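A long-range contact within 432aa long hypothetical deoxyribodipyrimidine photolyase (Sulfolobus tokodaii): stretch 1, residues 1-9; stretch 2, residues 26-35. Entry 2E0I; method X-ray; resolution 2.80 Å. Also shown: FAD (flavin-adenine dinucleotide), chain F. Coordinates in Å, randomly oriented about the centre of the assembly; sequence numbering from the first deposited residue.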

# COMPACT_ATOMS: atom_id res chain seq x y z
N MET A 1 -1.78 -17.98 -30.92
CA MET A 1 -1.45 -19.03 -29.92
C MET A 1 -2.53 -19.10 -28.86
O MET A 1 -3.43 -18.26 -28.81
CB MET A 1 -0.14 -18.70 -29.20
CG MET A 1 0.94 -18.14 -30.08
SD MET A 1 2.33 -17.61 -29.05
CE MET A 1 1.98 -15.83 -28.84
N ASP A 2 -2.44 -20.12 -28.01
CA ASP A 2 -3.36 -20.29 -26.90
C ASP A 2 -2.51 -19.94 -25.69
O ASP A 2 -1.68 -20.75 -25.26
CB ASP A 2 -3.86 -21.73 -26.77
CG ASP A 2 -5.13 -21.99 -27.58
OD1 ASP A 2 -5.93 -21.04 -27.79
OD2 ASP A 2 -5.34 -23.15 -27.98
N CYS A 3 -2.70 -18.74 -25.15
CA CYS A 3 -1.90 -18.35 -24.02
C CYS A 3 -2.67 -17.93 -22.78
O CYS A 3 -3.90 -17.79 -22.81
CB CYS A 3 -0.91 -17.26 -24.44
SG CYS A 3 -1.58 -15.60 -24.73
N ILE A 4 -1.94 -17.76 -21.68
CA ILE A 4 -2.50 -17.40 -20.37
C ILE A 4 -2.01 -16.06 -19.81
O ILE A 4 -0.83 -15.71 -19.92
CB ILE A 4 -2.17 -18.49 -19.32
CG1 ILE A 4 -3.07 -19.71 -19.55
CG2 ILE A 4 -2.33 -17.96 -17.90
CD1 ILE A 4 -2.86 -20.79 -18.51
N PHE A 5 -2.92 -15.32 -19.20
CA PHE A 5 -2.54 -14.07 -18.57
C PHE A 5 -2.85 -14.23 -17.10
O PHE A 5 -3.98 -14.58 -16.73
CB PHE A 5 -3.32 -12.87 -19.08
CG PHE A 5 -2.97 -11.61 -18.36
CD1 PHE A 5 -1.74 -10.98 -18.59
CD2 PHE A 5 -3.80 -11.12 -17.35
CE1 PHE A 5 -1.33 -9.88 -17.83
CE2 PHE A 5 -3.41 -10.02 -16.58
CZ PHE A 5 -2.17 -9.40 -16.82
N ILE A 6 -1.86 -13.95 -16.26
CA ILE A 6 -2.04 -14.08 -14.82
C ILE A 6 -2.16 -12.73 -14.12
O ILE A 6 -1.21 -11.94 -14.11
CB ILE A 6 -0.85 -14.85 -14.15
CG1 ILE A 6 -0.70 -16.25 -14.76
CG2 ILE A 6 -1.08 -14.97 -12.64
CD1 ILE A 6 0.52 -16.99 -14.24
N PHE A 7 -3.34 -12.48 -13.54
CA PHE A 7 -3.57 -11.25 -12.79
C PHE A 7 -2.90 -11.41 -11.44
O PHE A 7 -2.75 -12.53 -10.94
CB PHE A 7 -5.06 -11.02 -12.56
CG PHE A 7 -5.83 -10.69 -13.79
CD1 PHE A 7 -6.00 -9.38 -14.17
CD2 PHE A 7 -6.38 -11.71 -14.56
CE1 PHE A 7 -6.73 -9.06 -15.31
CE2 PHE A 7 -7.11 -11.40 -15.71
CZ PHE A 7 -7.29 -10.07 -16.08
N ARG A 8 -2.50 -10.31 -10.84
CA ARG A 8 -1.89 -10.38 -9.53
C ARG A 8 -2.22 -9.15 -8.71
O ARG A 8 -2.82 -9.26 -7.64
CB ARG A 8 -0.37 -10.51 -9.65
CG ARG A 8 0.09 -11.74 -10.39
CD ARG A 8 1.24 -11.35 -11.27
NE ARG A 8 2.30 -12.34 -11.21
CZ ARG A 8 3.57 -12.07 -11.51
NH1 ARG A 8 3.92 -10.84 -11.88
NH2 ARG A 8 4.48 -13.03 -11.42
N ARG A 9 -1.88 -8.00 -9.26
CA ARG A 9 -2.03 -6.71 -8.60
C ARG A 9 -2.56 -5.69 -9.61
O ARG A 9 -2.53 -4.47 -9.35
CB ARG A 9 -0.64 -6.27 -8.19
CG ARG A 9 -0.45 -5.77 -6.83
CD ARG A 9 1.05 -5.52 -6.63
NE ARG A 9 1.14 -4.10 -6.68
CZ ARG A 9 2.02 -3.29 -7.24
NH1 ARG A 9 1.73 -2.03 -7.06
NH2 ARG A 9 3.10 -3.64 -7.92
N CYS A 26 -1.92 -13.35 -29.00
CA CYS A 26 -2.44 -14.72 -29.06
C CYS A 26 -3.88 -14.73 -29.57
O CYS A 26 -4.54 -13.68 -29.61
CB CYS A 26 -2.41 -15.42 -27.69
SG CYS A 26 -0.97 -15.07 -26.62
N ASP A 27 -4.36 -15.91 -29.94
CA ASP A 27 -5.72 -16.05 -30.44
C ASP A 27 -6.72 -16.03 -29.30
O ASP A 27 -7.71 -15.30 -29.33
CB ASP A 27 -5.87 -17.35 -31.23
CG ASP A 27 -4.94 -17.40 -32.43
OD1 ASP A 27 -4.97 -16.45 -33.24
OD2 ASP A 27 -4.19 -18.40 -32.55
N ARG A 28 -6.45 -16.86 -28.29
CA ARG A 28 -7.32 -16.93 -27.13
C ARG A 28 -6.47 -16.65 -25.88
O ARG A 28 -5.29 -16.99 -25.81
CB ARG A 28 -7.97 -18.32 -27.05
CG ARG A 28 -8.35 -18.89 -28.40
CD ARG A 28 -9.01 -20.27 -28.32
NE ARG A 28 -10.42 -20.20 -27.90
CZ ARG A 28 -11.24 -21.25 -27.83
NH1 ARG A 28 -10.81 -22.47 -28.16
NH2 ARG A 28 -12.50 -21.09 -27.44
N VAL A 29 -7.08 -16.00 -24.89
CA VAL A 29 -6.38 -15.69 -23.66
C VAL A 29 -7.22 -16.13 -22.47
O VAL A 29 -8.37 -15.72 -22.31
CB VAL A 29 -6.09 -14.19 -23.54
CG1 VAL A 29 -5.58 -13.87 -22.15
CG2 VAL A 29 -5.08 -13.78 -24.58
N ILE A 30 -6.64 -16.97 -21.62
CA ILE A 30 -7.34 -17.43 -20.44
C ILE A 30 -6.94 -16.57 -19.24
O ILE A 30 -5.78 -16.58 -18.82
CB ILE A 30 -7.02 -18.90 -20.15
CG1 ILE A 30 -7.42 -19.76 -21.34
CG2 ILE A 30 -7.77 -19.35 -18.91
CD1 ILE A 30 -7.17 -21.23 -21.16
N PRO A 31 -7.89 -15.80 -18.69
CA PRO A 31 -7.62 -14.93 -17.54
C PRO A 31 -7.50 -15.76 -16.26
O PRO A 31 -8.44 -16.44 -15.86
CB PRO A 31 -8.81 -13.98 -17.53
CG PRO A 31 -9.92 -14.85 -18.05
CD PRO A 31 -9.28 -15.64 -19.16
N VAL A 32 -6.35 -15.69 -15.62
CA VAL A 32 -6.09 -16.48 -14.43
C VAL A 32 -5.69 -15.69 -13.20
O VAL A 32 -5.06 -14.64 -13.31
CB VAL A 32 -4.95 -17.50 -14.72
CG1 VAL A 32 -4.36 -18.04 -13.43
CG2 VAL A 32 -5.48 -18.64 -15.57
N PHE A 33 -6.09 -16.18 -12.04
CA PHE A 33 -5.68 -15.60 -10.76
C PHE A 33 -5.32 -16.78 -9.87
O PHE A 33 -6.10 -17.72 -9.72
CB PHE A 33 -6.75 -14.77 -10.07
CG PHE A 33 -6.31 -14.26 -8.73
CD1 PHE A 33 -6.62 -14.97 -7.57
CD2 PHE A 33 -5.52 -13.12 -8.63
CE1 PHE A 33 -6.15 -14.55 -6.30
CE2 PHE A 33 -5.03 -12.69 -7.38
CZ PHE A 33 -5.35 -13.40 -6.21
N ILE A 34 -4.13 -16.73 -9.28
CA ILE A 34 -3.67 -17.81 -8.43
C ILE A 34 -3.65 -17.40 -6.97
O ILE A 34 -2.94 -16.47 -6.58
CB ILE A 34 -2.24 -18.23 -8.83
CG1 ILE A 34 -2.24 -18.73 -10.28
CG2 ILE A 34 -1.73 -19.30 -7.87
CD1 ILE A 34 -0.87 -19.03 -10.81
N ALA A 35 -4.45 -18.11 -6.16
CA ALA A 35 -4.51 -17.85 -4.72
C ALA A 35 -3.29 -18.57 -4.13
O ALA A 35 -3.25 -19.80 -4.08
CB ALA A 35 -5.80 -18.42 -4.15
PA FAD F . 2.71 -9.69 -0.44
O1A FAD F . 2.94 -8.41 0.27
O2A FAD F . 1.53 -10.56 -0.27
O5B FAD F . 3.75 -10.57 0.43
C5B FAD F . 4.16 -11.87 -0.02
C4B FAD F . 5.24 -12.46 0.89
O4B FAD F . 6.11 -11.40 1.31
C3B FAD F . 4.64 -13.05 2.17
O3B FAD F . 5.54 -14.02 2.71
C2B FAD F . 4.60 -11.81 3.06
O2B FAD F . 4.58 -12.21 4.43
C1B FAD F . 5.97 -11.22 2.73
N9A FAD F . 6.07 -9.79 3.11
C8A FAD F . 5.21 -8.83 2.77
N7A FAD F . 5.62 -7.65 3.24
C5A FAD F . 6.76 -7.86 3.89
C6A FAD F . 7.66 -7.04 4.57
N6A FAD F . 7.42 -5.74 4.69
N1A FAD F . 8.75 -7.58 5.11
C2A FAD F . 8.99 -8.88 5.03
N3A FAD F . 8.15 -9.69 4.40
C4A FAD F . 7.04 -9.22 3.82
N1 FAD F . -1.55 -11.82 -5.45
C2 FAD F . -1.75 -13.08 -6.03
O2 FAD F . -1.43 -13.28 -7.20
N3 FAD F . -2.27 -14.13 -5.25
C4 FAD F . -2.58 -13.91 -3.90
O4 FAD F . -3.04 -14.83 -3.22
C4X FAD F . -2.37 -12.66 -3.33
N5 FAD F . -2.61 -12.46 -1.96
C5X FAD F . -2.37 -11.21 -1.38
C6 FAD F . -2.53 -11.04 -0.00
C7 FAD F . -2.21 -9.83 0.60
C7M FAD F . -2.39 -9.68 2.12
C8 FAD F . -1.73 -8.78 -0.17
C8M FAD F . -1.37 -7.44 0.46
C9 FAD F . -1.58 -8.95 -1.55
C9A FAD F . -1.90 -10.16 -2.16
N10 FAD F . -1.70 -10.35 -3.53
C10 FAD F . -1.86 -11.62 -4.10
C1' FAD F . -1.22 -9.24 -4.39
C2' FAD F . 0.29 -9.04 -4.33
O2' FAD F . 0.58 -7.68 -3.99
C3' FAD F . 0.93 -9.40 -5.68
O3' FAD F . 0.73 -10.79 -5.95
C4' FAD F . 2.43 -9.09 -5.67
O4' FAD F . 2.95 -9.23 -6.99
C5' FAD F . 3.17 -10.05 -4.73
O5' FAD F . 4.30 -9.41 -4.11
P FAD F . 4.13 -8.69 -2.68
O1P FAD F . 5.49 -8.35 -2.21
O2P FAD F . 3.12 -7.62 -2.77
O3P FAD F . 3.57 -9.91 -1.78
O HOH W 1 -2.59 -14.36 -9.39

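Parallel β-strands pair through a staggered ladder in which each strand bonds through alternate residues, and this contact illustrates the rule. Cys3 N donates to Arg28 O (3.2 Å), and Cys3 O accepts from Ile30 N (3.1 Å). Phe5 repeats the pattern one step on, its N reaching Ile30 O at 3.1 Å and its O receiving Val32 N at 2.8 Å; Phe7 N to Val32 O (2.8 Å) continues it. Because both polar groups of Cys3 and Phe5 face the partner strand, the intervening Ile4 takes no hydrogen bond across this pairing. Ahead of these rungs, Asp27 N donates to Met1 O at 2.8 Å.

Covalent and ionic links reinforce the start of the ladder. A disulfide joins Cys3 SG to Cys26 SG (2.1 Å), its chi3 of 99° close to the relaxed right angle. The amino terminus, Met1 N, forms a salt bridge with Asp27 OD2 at 2.9 Å.

Side chains alternate between the sheet's faces. Ile4 and Ile6 share one with Val32, where Ile4 CG2 lies 4.0 Å from Val32 CG2. On the other, the edge of the Phe7 ring meets Pro31, with CE2 3.6 Å from Pro31 CB.

Beyond the ladder, a water bridges Phe7 O (2.4 Å from the water O) and Ile34 N (2.8 Å from it), and also donates to FAD O2.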